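Local coordinates for protein carboxypeptidase D (Drosophila melanogaster, PDB 3MN8) that removes C-terminal arginine or lysine residues from peptides and proteins as a zinc-dependent metallocarboxypeptidase, here represented by its first, catalytically active carboxypeptidase domain, at residues A[67-70]-A[71-75]; A[99-102]-A[103-106]; A[170-173]-A[174-177]; A[232-235]-A[236-240]; A[287-290]-A[291-295]. All blocks are in the same frame, centred on the assembly; numbering follows the deposited sequence.

All five contacts lie in the M14 catalytic domain and follow one another along the chain in numerical order. Contact 1 turns the hairpin of strands 61-68 and 74-80 at one edge of the mixed eight-stranded sheet, with its centre about 16 Å from those of contacts 2 and 3. Contact 2 follows strand 93-97 and holds two zinc ligands; contact 3, 13 Å away between centres, backs it through the His101-Asp172 hydrogen bond and shares its inhibitor. Contact 5, opening helix 289-296, touches contacts 2 and 3. Contact 4, about 35 Å between centres from contact 1, is a surface loop. The active site is thus assembled from loops distant in sequence.

Contact 1 of 5, residues A[67-70]-A[71-75]; sequences GRSL and EGRNL
Ser69 and Arg73 are joined twice: Ser69 N donates to Arg73 O at 2.8 Å, with the donor in the carbonyl plane, and Arg73 N returns a bond to Ser69 OG at 3.1 Å. The same hydroxyl receives a weaker, bent bond from Glu71 N. With chi1 at 77°, OG sits between the backbone N and the carbonyl carbon of its own residue, which turns it back over the loop where both amides can find it. Asp146 is a further partner of this hydroxyl and also pairs with the Arg73 guanidinium, tying the loop to helix 145-149. Between strands 61-68 and 74-80 the chain reverses in a type I beta turn from Ser69 to Gly72, closed by Gly72 N on Ser69 O at 3.1 Å, the tip of a beta hairpin. Below the tip, Gly67 and Leu75 form an antiparallel hydrogen-bonded pair, with Leu75 N on Gly67 O at 2.7 Å; nearer the tip, Arg68 and Asn74 form a non-hydrogen-bonded pair. Their side chains run alongside each other in the same direction, and Asn74 OD1 lies over one face of the Arg68 guanidinium, the two flat groups inclined by 43°. Gly72 O meets CG of Arg68 at 3.4 Å. On the opposite face of the hairpin Leu75 spreads its methyl groups, CD1 reaching the Ser69 backbone N at 3.9 Å, while helix 196-205 packs against this leucine.

Contact 2 of 5, residues A[99-102]-A[103-106]; sequences NMHG and DETV. With ZN (zinc ion), chain F; GEM ((2-guanidinoethylmercapto)succinic acid), chain G.
His101 and Glu104 reach side by side to one zinc ion. Followed outward, the histidine begins with CB lying 3.4 Å from Glu104 CD, so the root of one ligand rests against the carboxylate of the other. CG, anti to its own carbonyl carbon (chi1 -62°), swings the ring over to the metal, and ND1 binds zinc at 2.1 Å. CE1 comes to 3.1 Å from O13 of the bound inhibitor, whereas NE2, on the far side of the ring, is held by Asp172, which fixes the ring's rotation. Glu104 grips the zinc with both OE1 and OE2, each at 2.0 Å, its carboxylate turned 41° from the imidazole plane. This is the His-x-x-Glu zinc motif of M14 carboxypeptidases, in the loop between strand 93-97 and helix 106-121; His217 completes the protein ligands, and the inhibitor's O13 and, at longer range, O12 also bind the metal. A type I turn from His101 to Glu104 sets the spacing, Glu104 N meeting His101 O at 2.7 Å. Behind it, Asn99 ND2 lies across the loop and spends its hydrogens on two carbonyls, Gly102 O and Glu104 O, each 3.0 Å away and both in its amide plane. Asn99 OD1 is hydrogen-bonded to Thr142. Replacing Asn99 with an alanine would probably leave these two carbonyls without their shared donor and let the turn carrying both ligands shift.

Contact 3 of 5, residues A[170-173]-A[174-177]; sequences NIDL and NRDF. With GEM ((2-guanidinoethylmercapto)succinic acid), chain G.
Asn174 and Arg175 together hold a carboxylate of the bound inhibitor in the active-site pocket of this M14 zinc carboxypeptidase. Asn174 ND2 gives a hydrogen bond of 2.6 Å to inhibitor O14, and Arg175 NH2 donates to the same oxygen at 2.8 Å; Arg175 NH1 meets O15, so the arginine engages both oxygens near its guanidinium plane. This arrangement is consistent with recognition of a substrate's terminal carboxylate. A lysine in place of Arg175 would probably lose this two-oxygen grip and leave one carboxylate oxygen without its arginine partner. In the second shell, Arg175 NH2 also bonds Asn174 O within the guanidinium plane, while Asp172 OD2, which forms a salt bridge with Arg165, lies 4.0 Å above the centre of one Arg175 guanidinium face, a long charge pairing to which no N-H points. Asp172, CG anti to its N (chi1 -174°), folds over so that OD1, the oxygen that holds His101, accepts from Asn174 N at 2.8 Å on its anti side. Arg175 N donates to Asp172 O, closing the turn. Further out, Ile171 crosses Asp176 at about a right angle, and Phe177 turns its ring edge to Leu173 O, 3.2 Å from CD1.

Contact 4 of 5, residues A[232-235]-A[236-240]; sequences AHNE and CCEES
Asn234 and Glu238 approach each other across a bend of the chain, and their meeting is the loose part of this contact. Glu238 OE2 lies 3.2 Å from Asn234 ND2, but the angle is poor for a hydrogen bond. The two side chains cross, yet their flat ends are close to parallel, the amide and carboxylate planes 21° apart. The glutamate carries CG at an unusual chi1 of -125° and then runs extended, which brings its carboxylate over beside the amide; OE2 also stands 3.4 Å from Asn234 CG. Both Glu235 and Glu238 are exposed. The tight part is the backbone around residues 235 to 237. Cys236 SG and Cys237 SG are joined at 2.1 Å, and this bond between neighbours closes a small ring of covalent atoms. Cys236 SG stands between its own N and carbonyl carbon (chi1 86°), facing its partner, while Cys237 takes a positive phi. Backbone bonds between Glu235 and Glu284 and between Cys237 and His281 tie the loop to its neighbours near helix 279-282. The arrangement is a vicinal disulfide, here in the surface loop between strand 222-225 and helix 245-257 of the catalytic domain, with the side chain of Cys236 about 8 Å from the bound inhibitor at the nearest atoms.

Contact 5 of 5, residues A[287-290]-A[291-295]; sequences GGMQ and DFNYA
Met289 O and Asn293 N make the first regular turn of helix 289-296, an i to i+4 bond of 3.0 Å with the donor nearly along the C=O axis. One residue earlier, Phe292 N reaches Gly288 O only weakly, at 3.4 Å and a bent angle, where the chain leaves the extended Gly288 to enter the helix. Ahead of it Gly287 has a positive phi, and its backbone bonds with Phe177. Among the side chains, Asn293 folds back along the helix: CG is anti to its carbonyl carbon (chi1 -82°), and ND2 gives Met289 O a second bond at 2.9 Å, from above the carbonyl plane. Met289 lies alongside it, CG 3.6 Å from that nitrogen, while helix 196-205 packs on both. Asn293 OD1 has Lys95 as partner. At the next position Gln290 runs extended beside Asp291, and NE2 meets OD1 at 2.8 Å, in the glutamine's amide plane and almost straight off the carboxylate oxygen. The outer ends are fixed too, Gln290 OE1 by Thr303 and Asp291 OD2 by the backbone of Asp228. Phe292 CB rests against two carbonyls, 3.3 Å from Met289 O and 3.4 Å from Gly288 O, and its ring stacks on Phe296. These polar groups are buried, and their oxygens are satisfied by donors: Met289 O is gripped by two, and the carboxylate of Asp291 has one on each oxygen, which would probably keep it ionised.

Contact 1 of 5, residues A[67-70]-A[71-75]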
loop_
_atom_site.group_PDB
_atom_site.type_symbol
_atom_site.label_atom_id
_atom_site.label_comp_id
_atom_site.label_asym_id
_atom_site.label_seq_id
_atom_site.Cartn_x
_atom_site.Cartn_y
_atom_site.Cartn_z
ATOM N N GLY A 67 4.845 -3.113 -16.498
ATOM C CA GLY A 67 5.844 -2.596 -17.402
ATOM C C GLY A 67 7.130 -3.366 -17.248
ATOM O O GLY A 67 7.159 -4.406 -16.600
ATOM N N ARG A 68 8.201 -2.846 -17.834
ATOM C CA ARG A 68 9.476 -3.523 -17.783
ATOM C C ARG A 68 10.591 -2.604 -17.270
ATOM O O ARG A 68 10.507 -1.379 -17.387
ATOM C CB ARG A 68 9.805 -4.100 -19.158
ATOM C CG ARG A 68 9.480 -5.580 -19.314
ATOM C CD ARG A 68 9.262 -5.917 -20.777
ATOM N NE ARG A 68 9.149 -7.353 -21.006
ATOM C CZ ARG A 68 8.290 -7.917 -21.850
ATOM N NH1 ARG A 68 7.448 -7.172 -22.554
ATOM N NH2 ARG A 68 8.272 -9.233 -21.985
ATOM N N SER A 69 11.620 -3.216 -16.683
ATOM C CA SER A 69 12.768 -2.500 -16.160
ATOM C C SER A 69 13.713 -2.139 -17.303
ATOM O O SER A 69 13.510 -2.553 -18.452
ATOM C CB SER A 69 13.498 -3.379 -15.163
ATOM O OG SER A 69 14.265 -4.366 -15.840
ATOM N N LEU A 70 14.752 -1.368 -16.989
ATOM C CA LEU A 70 15.752 -1.000 -17.990
ATOM C C LEU A 70 16.250 -2.231 -18.724
ATOM O O LEU A 70 16.414 -2.225 -19.949
ATOM C CB LEU A 70 16.944 -0.298 -17.340
ATOM C CG LEU A 70 16.718 1.137 -16.871
ATOM C CD1 LEU A 70 17.930 1.665 -16.118
ATOM C CD2 LEU A 70 16.415 2.027 -18.056
ATOM N N GLU A 71 16.486 -3.289 -17.963
ATOM C CA GLU A 71 17.168 -4.445 -18.504
ATOM C C GLU A 71 16.212 -5.560 -18.919
ATOM O O GLU A 71 16.609 -6.722 -19.036
ATOM C CB GLU A 71 18.194 -4.934 -17.497
ATOM C CG GLU A 71 19.213 -3.874 -17.156
ATOM C CD GLU A 71 20.226 -4.367 -16.160
ATOM O OE1 GLU A 71 19.819 -5.075 -15.207
ATOM O OE2 GLU A 71 21.420 -4.041 -16.326
ATOM N N GLY A 72 14.950 -5.187 -19.131
ATOM C CA GLY A 72 13.969 -6.072 -19.737
ATOM C C GLY A 72 13.131 -6.908 -18.788
ATOM O O GLY A 72 12.230 -7.634 -19.216
ATOM N N ARG A 73 13.418 -6.821 -17.497
ATOM C CA ARG A 73 12.698 -7.626 -16.524
ATOM C C ARG A 73 11.264 -7.147 -16.323
ATOM O O ARG A 73 11.001 -5.945 -16.232
ATOM C CB ARG A 73 13.459 -7.639 -15.205
ATOM C CG ARG A 73 14.907 -8.048 -15.385
ATOM C CD ARG A 73 15.594 -8.174 -14.051
ATOM N NE ARG A 73 17.032 -7.983 -14.204
ATOM C CZ ARG A 73 17.904 -8.977 -14.329
ATOM N NH1 ARG A 73 19.196 -8.720 -14.471
ATOM N NH2 ARG A 73 17.481 -10.231 -14.306
ATOM N N ASN A 74 10.340 -8.097 -16.257
ATOM C CA ASN A 74 8.936 -7.775 -16.108
ATOM C C ASN A 74 8.582 -7.303 -14.713
ATOM O O ASN A 74 8.936 -7.943 -13.732
ATOM C CB ASN A 74 8.071 -8.979 -16.479
ATOM C CG ASN A 74 7.926 -9.150 -17.983
ATOM O OD1 ASN A 74 7.891 -8.174 -18.744
ATOM N ND2 ASN A 74 7.841 -10.395 -18.418
ATOM N N LEU A 75 7.880 -6.176 -14.642
ATOM C CA LEU A 75 7.301 -5.695 -13.396
ATOM C C LEU A 75 5.874 -6.214 -13.325
ATOM O O LEU A 75 5.028 -5.814 -14.124
ATOM C CB LEU A 75 7.321 -4.165 -13.339
ATOM C CG LEU A 75 8.637 -3.431 -13.013
ATOM C CD1 LEU A 75 9.857 -4.268 -13.351
ATOM C CD2 LEU A 75 8.713 -2.104 -13.738
#

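Contact 2 of 5, residues A[99-102]-A[103-106]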
loop_
_atom_site.group_PDB
_atom_site.type_symbol
_atom_site.label_atom_id
_atom_site.label_comp_id
_atom_site.label_asym_id
_atom_site.label_seq_id
_atom_site.Cartn_x
_atom_site.Cartn_y
_atom_site.Cartn_z
ATOM N N ASN A 99 10.572 -4.198 -2.225
ATOM C CA ASN A 99 11.845 -4.251 -2.933
ATOM C C ASN A 99 12.091 -3.131 -3.936
ATOM O O ASN A 99 12.710 -3.368 -4.982
ATOM C CB ASN A 99 12.008 -5.601 -3.637
ATOM C CG ASN A 99 13.441 -5.857 -4.073
ATOM O OD1 ASN A 99 13.713 -6.115 -5.241
ATOM N ND2 ASN A 99 14.368 -5.766 -3.130
ATOM N N MET A 100 11.628 -1.919 -3.628
ATOM C CA MET A 100 11.884 -0.802 -4.532
ATOM C C MET A 100 13.361 -0.464 -4.475
ATOM O O MET A 100 13.976 -0.104 -5.480
ATOM C CB MET A 100 11.011 0.410 -4.210
ATOM C CG MET A 100 11.481 1.261 -3.050
ATOM S SD MET A 100 10.387 2.677 -2.835
ATOM C CE MET A 100 10.247 3.241 -4.531
ATOM N N HIS A 101 13.933 -0.589 -3.285
ATOM C CA HIS A 101 15.375 -0.611 -3.157
ATOM C C HIS A 101 15.772 -2.079 -3.224
ATOM O O HIS A 101 15.509 -2.861 -2.288
ATOM C CB HIS A 101 15.824 0.047 -1.857
ATOM C CG HIS A 101 15.444 1.492 -1.762
ATOM N ND1 HIS A 101 14.433 1.946 -0.946
ATOM C CD2 HIS A 101 15.925 2.579 -2.408
ATOM C CE1 HIS A 101 14.320 3.256 -1.078
ATOM N NE2 HIS A 101 15.214 3.666 -1.959
ATOM N N GLY A 102 16.366 -2.445 -4.363
ATOM C CA GLY A 102 16.751 -3.814 -4.662
ATOM C C GLY A 102 17.483 -4.581 -3.567
ATOM O O GLY A 102 17.366 -5.804 -3.481
ATOM N N ASP A 103 18.246 -3.881 -2.732
ATOM C CA ASP A 103 18.992 -4.536 -1.658
ATOM C C ASP A 103 18.187 -4.676 -0.360
ATOM O O ASP A 103 18.668 -5.240 0.614
ATOM C CB ASP A 103 20.307 -3.801 -1.401
ATOM C CG ASP A 103 20.140 -2.290 -1.357
ATOM O OD1 ASP A 103 21.161 -1.586 -1.487
ATOM O OD2 ASP A 103 19.000 -1.801 -1.192
ATOM N N GLU A 104 16.968 -4.143 -0.351
ATOM C CA GLU A 104 16.058 -4.302 0.780
ATOM C C GLU A 104 15.039 -5.370 0.413
ATOM O O GLU A 104 14.034 -5.089 -0.258
ATOM C CB GLU A 104 15.363 -2.983 1.096
ATOM C CG GLU A 104 16.314 -1.830 1.388
ATOM C CD GLU A 104 15.588 -0.513 1.446
ATOM O OE1 GLU A 104 14.344 -0.544 1.476
ATOM O OE2 GLU A 104 16.244 0.546 1.444
ATOM N N THR A 105 15.297 -6.585 0.885
ATOM C CA THR A 105 14.757 -7.795 0.277
ATOM C C THR A 105 13.660 -8.546 1.050
ATOM O O THR A 105 12.884 -9.277 0.451
ATOM C CB THR A 105 15.922 -8.775 0.005
ATOM O OG1 THR A 105 16.607 -9.063 1.235
ATOM C CG2 THR A 105 16.918 -8.150 -0.967
ATOM N N VAL A 106 13.600 -8.393 2.372
ATOM C CA VAL A 106 12.645 -9.169 3.173
ATOM C C VAL A 106 11.189 -8.981 2.689
ATOM O O VAL A 106 10.460 -9.953 2.465
ATOM C CB VAL A 106 12.771 -8.851 4.692
ATOM C CG1 VAL A 106 11.772 -9.670 5.520
ATOM C CG2 VAL A 106 14.198 -9.087 5.173
HETATM ZN ZN ZN F . 14.444 1.445 1.141
HETATM C C8 GEM G . 13.912 5.792 3.235
HETATM S S7 GEM G . 12.169 5.658 2.948
HETATM C C6 GEM G . 11.570 5.605 4.613
HETATM C C5 GEM G . 12.047 6.770 5.476
HETATM N N3 GEM G . 11.389 7.973 4.991
HETATM C C1 GEM G . 11.650 9.226 5.348
HETATM N N4 GEM G . 10.963 10.231 4.818
HETATM N N2 GEM G . 12.605 9.481 6.236
HETATM C C9 GEM G . 14.560 6.100 1.912
HETATM O O14 GEM G . 13.840 6.102 0.889
HETATM O O15 GEM G . 15.783 6.351 1.878
HETATM C C10 GEM G . 14.517 4.542 3.896
HETATM C C11 GEM G . 14.556 3.270 3.058
HETATM O O12 GEM G . 14.124 2.217 3.587
HETATM O O13 GEM G . 15.043 3.296 1.899
#

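Contact 3 of 5, residues A[170-173]-A[174-177]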
loop_
_atom_site.group_PDB
_atom_site.type_symbol
_atom_site.label_atom_id
_atom_site.label_comp_id
_atom_site.label_asym_id
_atom_site.label_seq_id
_atom_site.Cartn_x
_atom_site.Cartn_y
_atom_site.Cartn_z
ATOM N N ASN A 170 21.388 3.419 -11.654
ATOM C CA ASN A 170 21.844 3.873 -10.347
ATOM C C ASN A 170 21.119 5.100 -9.821
ATOM O O ASN A 170 21.696 5.875 -9.055
ATOM C CB ASN A 170 23.348 4.140 -10.356
ATOM C CG ASN A 170 24.146 2.953 -9.903
ATOM O OD1 ASN A 170 24.968 2.426 -10.650
ATOM N ND2 ASN A 170 23.907 2.514 -8.673
ATOM N N ILE A 171 19.863 5.290 -10.215
ATOM C CA ILE A 171 19.074 6.328 -9.554
ATOM C C ILE A 171 18.114 5.726 -8.542
ATOM O O ILE A 171 17.626 4.607 -8.720
ATOM C CB ILE A 171 18.341 7.312 -10.523
ATOM C CG1 ILE A 171 16.974 6.774 -10.940
ATOM C CG2 ILE A 171 19.230 7.681 -11.718
ATOM C CD1 ILE A 171 15.829 7.234 -10.045
ATOM N N ASP A 172 17.873 6.488 -7.474
ATOM C CA ASP A 172 17.059 6.049 -6.344
ATOM C C ASP A 172 15.572 6.246 -6.648
ATOM O O ASP A 172 15.060 7.370 -6.628
ATOM C CB ASP A 172 17.476 6.795 -5.064
ATOM C CG ASP A 172 16.772 6.275 -3.807
ATOM O OD1 ASP A 172 15.615 5.778 -3.911
ATOM O OD2 ASP A 172 17.387 6.377 -2.714
ATOM N N LEU A 173 14.886 5.142 -6.935
ATOM C CA LEU A 173 13.493 5.207 -7.338
ATOM C C LEU A 173 12.631 5.909 -6.286
ATOM O O LEU A 173 11.580 6.461 -6.608
ATOM C CB LEU A 173 12.969 3.806 -7.655
ATOM C CG LEU A 173 13.635 3.134 -8.862
ATOM C CD1 LEU A 173 13.171 1.689 -9.013
ATOM C CD2 LEU A 173 13.384 3.938 -10.143
ATOM N N ASN A 174 13.083 5.911 -5.035
ATOM C CA ASN A 174 12.326 6.580 -3.991
ATOM C C ASN A 174 12.698 8.039 -3.942
ATOM O O ASN A 174 12.436 8.716 -2.947
ATOM C CB ASN A 174 12.546 5.941 -2.627
ATOM C CG ASN A 174 11.344 6.094 -1.706
ATOM O OD1 ASN A 174 10.221 6.366 -2.153
ATOM N ND2 ASN A 174 11.571 5.898 -0.412
ATOM N N ARG A 175 13.339 8.518 -5.006
ATOM C CA ARG A 175 13.478 9.961 -5.229
ATOM C C ARG A 175 12.928 10.371 -6.589
ATOM O O ARG A 175 12.981 11.538 -6.961
ATOM C CB ARG A 175 14.926 10.421 -5.127
ATOM C CG ARG A 175 15.596 10.013 -3.853
ATOM C CD ARG A 175 14.800 10.407 -2.614
ATOM N NE ARG A 175 15.635 10.207 -1.445
ATOM C CZ ARG A 175 15.540 9.227 -0.553
ATOM N NH1 ARG A 175 16.416 9.194 0.436
ATOM N NH2 ARG A 175 14.590 8.311 -0.613
ATOM N N ASP A 176 12.382 9.410 -7.325
ATOM C CA ASP A 176 12.104 9.626 -8.742
ATOM C C ASP A 176 10.643 9.933 -9.076
ATOM O O ASP A 176 10.309 10.188 -10.233
ATOM C CB ASP A 176 12.586 8.422 -9.549
ATOM C CG ASP A 176 12.763 8.741 -11.011
ATOM O OD1 ASP A 176 13.189 9.870 -11.313
ATOM O OD2 ASP A 176 12.483 7.861 -11.851
ATOM N N PHE A 177 9.775 9.909 -8.069
ATOM C CA PHE A 177 8.350 10.165 -8.280
ATOM C C PHE A 177 8.098 11.665 -8.233
ATOM O O PHE A 177 8.867 12.399 -7.626
ATOM C CB PHE A 177 7.500 9.422 -7.234
ATOM C CG PHE A 177 7.406 7.922 -7.473
ATOM C CD1 PHE A 177 8.471 7.073 -7.144
ATOM C CD2 PHE A 177 6.268 7.364 -8.030
ATOM C CE1 PHE A 177 8.393 5.703 -7.366
ATOM C CE2 PHE A 177 6.186 5.997 -8.258
ATOM C CZ PHE A 177 7.248 5.165 -7.925
HETATM C C8 GEM G . 13.912 5.792 3.235
HETATM S S7 GEM G . 12.169 5.658 2.948
HETATM C C6 GEM G . 11.570 5.605 4.613
HETATM C C5 GEM G . 12.047 6.770 5.476
HETATM N N3 GEM G . 11.389 7.973 4.991
HETATM C C1 GEM G . 11.650 9.226 5.348
HETATM N N4 GEM G . 10.963 10.231 4.818
HETATM N N2 GEM G . 12.605 9.481 6.236
HETATM C C9 GEM G . 14.560 6.100 1.912
HETATM O O14 GEM G . 13.840 6.102 0.889
HETATM O O15 GEM G . 15.783 6.351 1.878
HETATM C C10 GEM G . 14.517 4.542 3.896
HETATM C C11 GEM G . 14.556 3.270 3.058
HETATM O O12 GEM G . 14.124 2.217 3.587
HETATM O O13 GEM G . 15.043 3.296 1.899
#

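Contact 4 of 5, residues A[232-235]-A[236-240]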
loop_
_atom_site.group_PDB
_atom_site.type_symbol
_atom_site.label_atom_id
_atom_site.label_comp_id
_atom_site.label_asym_id
_atom_site.label_seq_id
_atom_site.Cartn_x
_atom_site.Cartn_y
_atom_site.Cartn_z
ATOM N N ALA A 232 9.604 23.732 4.443
ATOM C CA ALA A 232 10.745 24.152 5.243
ATOM C C ALA A 232 12.014 23.438 4.770
ATOM O O ALA A 232 13.129 23.962 4.888
ATOM C CB ALA A 232 10.485 23.878 6.730
ATOM N N HIS A 233 11.829 22.241 4.218
ATOM C CA HIS A 233 12.943 21.373 3.820
ATOM C C HIS A 233 13.970 21.215 4.926
ATOM O O HIS A 233 15.150 21.485 4.745
ATOM C CB HIS A 233 13.588 21.839 2.509
ATOM C CG HIS A 233 12.695 21.664 1.320
ATOM N ND1 HIS A 233 12.003 22.710 0.746
ATOM C CD2 HIS A 233 12.334 20.554 0.636
ATOM C CE1 HIS A 233 11.275 22.255 -0.259
ATOM N NE2 HIS A 233 11.453 20.949 -0.344
ATOM N N ASN A 234 13.488 20.772 6.081
ATOM C CA ASN A 234 14.343 20.468 7.217
ATOM C C ASN A 234 15.026 19.113 7.037
ATOM O O ASN A 234 14.466 18.200 6.434
ATOM C CB ASN A 234 13.506 20.489 8.501
ATOM C CG ASN A 234 12.731 21.803 8.675
ATOM O OD1 ASN A 234 13.258 22.892 8.408
ATOM N ND2 ASN A 234 11.482 21.702 9.133
ATOM N N GLU A 235 16.246 18.980 7.538
ATOM C CA GLU A 235 16.959 17.706 7.418
ATOM C C GLU A 235 16.194 16.577 8.104
ATOM O O GLU A 235 16.015 15.500 7.532
ATOM C CB GLU A 235 18.370 17.808 7.996
ATOM C CG GLU A 235 19.143 16.493 7.992
ATOM C CD GLU A 235 20.478 16.609 8.717
ATOM O OE1 GLU A 235 21.443 15.956 8.273
ATOM O OE2 GLU A 235 20.575 17.355 9.723
ATOM N N CYS A 236 15.732 16.832 9.325
ATOM C CA CYS A 236 15.123 15.782 10.124
ATOM C C CYS A 236 14.400 16.314 11.358
ATOM O O CYS A 236 14.306 17.529 11.582
ATOM C CB CYS A 236 16.207 14.806 10.589
ATOM S SG CYS A 236 17.033 15.313 12.121
ATOM N N CYS A 237 13.895 15.373 12.154
ATOM C CA CYS A 237 13.449 15.622 13.523
ATOM C C CYS A 237 12.402 16.713 13.600
ATOM O O CYS A 237 12.270 17.378 14.624
ATOM C CB CYS A 237 14.642 15.993 14.415
ATOM S SG CYS A 237 16.204 15.156 13.995
ATOM N N GLU A 238 11.662 16.903 12.513
ATOM C CA GLU A 238 10.564 17.865 12.513
ATOM C C GLU A 238 9.371 17.330 11.714
ATOM O O GLU A 238 9.468 17.125 10.493
ATOM C CB GLU A 238 11.038 19.221 11.973
ATOM C CG GLU A 238 10.778 20.407 12.899
ATOM C CD GLU A 238 11.761 21.547 12.672
ATOM O OE1 GLU A 238 11.516 22.679 13.160
ATOM O OE2 GLU A 238 12.790 21.305 12.007
ATOM N N GLU A 239 8.260 17.102 12.419
ATOM C CA GLU A 239 7.026 16.579 11.832
ATOM C C GLU A 239 6.462 17.435 10.693
ATOM O O GLU A 239 6.276 18.651 10.828
ATOM C CB GLU A 239 5.951 16.397 12.910
ATOM C CG GLU A 239 6.176 15.207 13.829
ATOM C CD GLU A 239 5.052 15.025 14.837
ATOM O OE1 GLU A 239 4.757 13.860 15.196
ATOM O OE2 GLU A 239 4.461 16.044 15.264
ATOM N N SER A 240 6.195 16.779 9.568
ATOM C CA SER A 240 5.488 17.400 8.455
ATOM C C SER A 240 4.189 16.626 8.223
ATOM O O SER A 240 4.058 15.866 7.263
ATOM C CB SER A 240 6.354 17.397 7.197
ATOM O OG SER A 240 5.615 17.876 6.089
#

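Contact 5 of 5, residues A[287-290]-A[291-295]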
loop_
_atom_site.group_PDB
_atom_site.type_symbol
_atom_site.label_atom_id
_atom_site.label_comp_id
_atom_site.label_asym_id
_atom_site.label_seq_id
_atom_site.Cartn_x
_atom_site.Cartn_y
_atom_site.Cartn_z
ATOM N N GLY A 287 10.343 13.107 -3.599
ATOM C CA GLY A 287 10.104 12.315 -4.787
ATOM C C GLY A 287 9.784 10.875 -4.478
ATOM O O GLY A 287 9.914 9.994 -5.331
ATOM N N GLY A 288 9.355 10.628 -3.248
ATOM C CA GLY A 288 9.011 9.281 -2.838
ATOM C C GLY A 288 7.653 8.810 -3.338
ATOM O O GLY A 288 6.768 9.599 -3.655
ATOM N N MET A 289 7.475 7.499 -3.386
ATOM C CA MET A 289 6.210 6.926 -3.827
ATOM C C MET A 289 5.098 7.152 -2.797
ATOM O O MET A 289 3.949 7.393 -3.158
ATOM C CB MET A 289 6.395 5.432 -4.097
ATOM C CG MET A 289 5.173 4.715 -4.627
ATOM S SD MET A 289 5.636 3.078 -5.241
ATOM C CE MET A 289 6.254 2.270 -3.755
ATOM N N GLN A 290 5.452 7.075 -1.516
ATOM C CA GLN A 290 4.484 7.207 -0.427
ATOM C C GLN A 290 3.681 8.475 -0.596
ATOM O O GLN A 290 2.474 8.448 -0.793
ATOM C CB GLN A 290 5.193 7.248 0.930
ATOM C CG GLN A 290 4.251 7.344 2.115
ATOM C CD GLN A 290 4.966 7.713 3.415
ATOM O OE1 GLN A 290 5.369 6.838 4.185
ATOM N NE2 GLN A 290 5.120 9.017 3.664
ATOM N N ASP A 291 4.361 9.606 -0.515
ATOM C CA ASP A 291 3.655 10.875 -0.571
ATOM C C ASP A 291 2.992 11.062 -1.928
ATOM O O ASP A 291 2.028 11.823 -2.049
ATOM C CB ASP A 291 4.585 12.050 -0.221
ATOM C CG ASP A 291 4.932 12.104 1.270
ATOM O OD1 ASP A 291 4.546 11.173 2.016
ATOM O OD2 ASP A 291 5.586 13.080 1.700
ATOM N N PHE A 292 3.503 10.364 -2.942
ATOM C CA PHE A 292 2.928 10.498 -4.272
ATOM C C PHE A 292 1.521 9.897 -4.316
ATOM O O PHE A 292 0.593 10.496 -4.871
ATOM C CB PHE A 292 3.813 9.885 -5.349
ATOM C CG PHE A 292 3.132 9.764 -6.671
ATOM C CD1 PHE A 292 3.208 10.795 -7.588
ATOM C CD2 PHE A 292 2.392 8.630 -6.993
ATOM C CE1 PHE A 292 2.562 10.707 -8.819
ATOM C CE2 PHE A 292 1.754 8.528 -8.217
ATOM C CZ PHE A 292 1.834 9.568 -9.131
ATOM N N ASN A 293 1.360 8.732 -3.706
ATOM C CA ASN A 293 0.035 8.151 -3.531
ATOM C C ASN A 293 -0.985 9.134 -2.939
ATOM O O ASN A 293 -2.077 9.333 -3.484
ATOM C CB ASN A 293 0.120 6.891 -2.665
ATOM C CG ASN A 293 0.528 5.654 -3.465
ATOM O OD1 ASN A 293 -0.322 4.860 -3.893
ATOM N ND2 ASN A 293 1.835 5.484 -3.667
ATOM N N TYR A 294 -0.613 9.760 -1.831
ATOM C CA TYR A 294 -1.552 10.583 -1.081
ATOM C C TYR A 294 -1.920 11.848 -1.841
ATOM O O TYR A 294 -3.092 12.221 -1.924
ATOM C CB TYR A 294 -0.970 10.929 0.296
ATOM C CG TYR A 294 -1.915 11.688 1.204
ATOM C CD1 TYR A 294 -3.122 11.116 1.629
ATOM C CD2 TYR A 294 -1.597 12.975 1.654
ATOM C CE1 TYR A 294 -3.988 11.811 2.470
ATOM C CE2 TYR A 294 -2.451 13.677 2.494
ATOM C CZ TYR A 294 -3.647 13.095 2.900
ATOM O OH TYR A 294 -4.495 13.796 3.740
ATOM N N ALA A 295 -0.902 12.486 -2.407
ATOM C CA ALA A 295 -1.041 13.804 -3.022
ATOM C C ALA A 295 -1.615 13.775 -4.435
ATOM O O ALA A 295 -2.123 14.787 -4.904
ATOM C CB ALA A 295 0.299 14.525 -3.017
#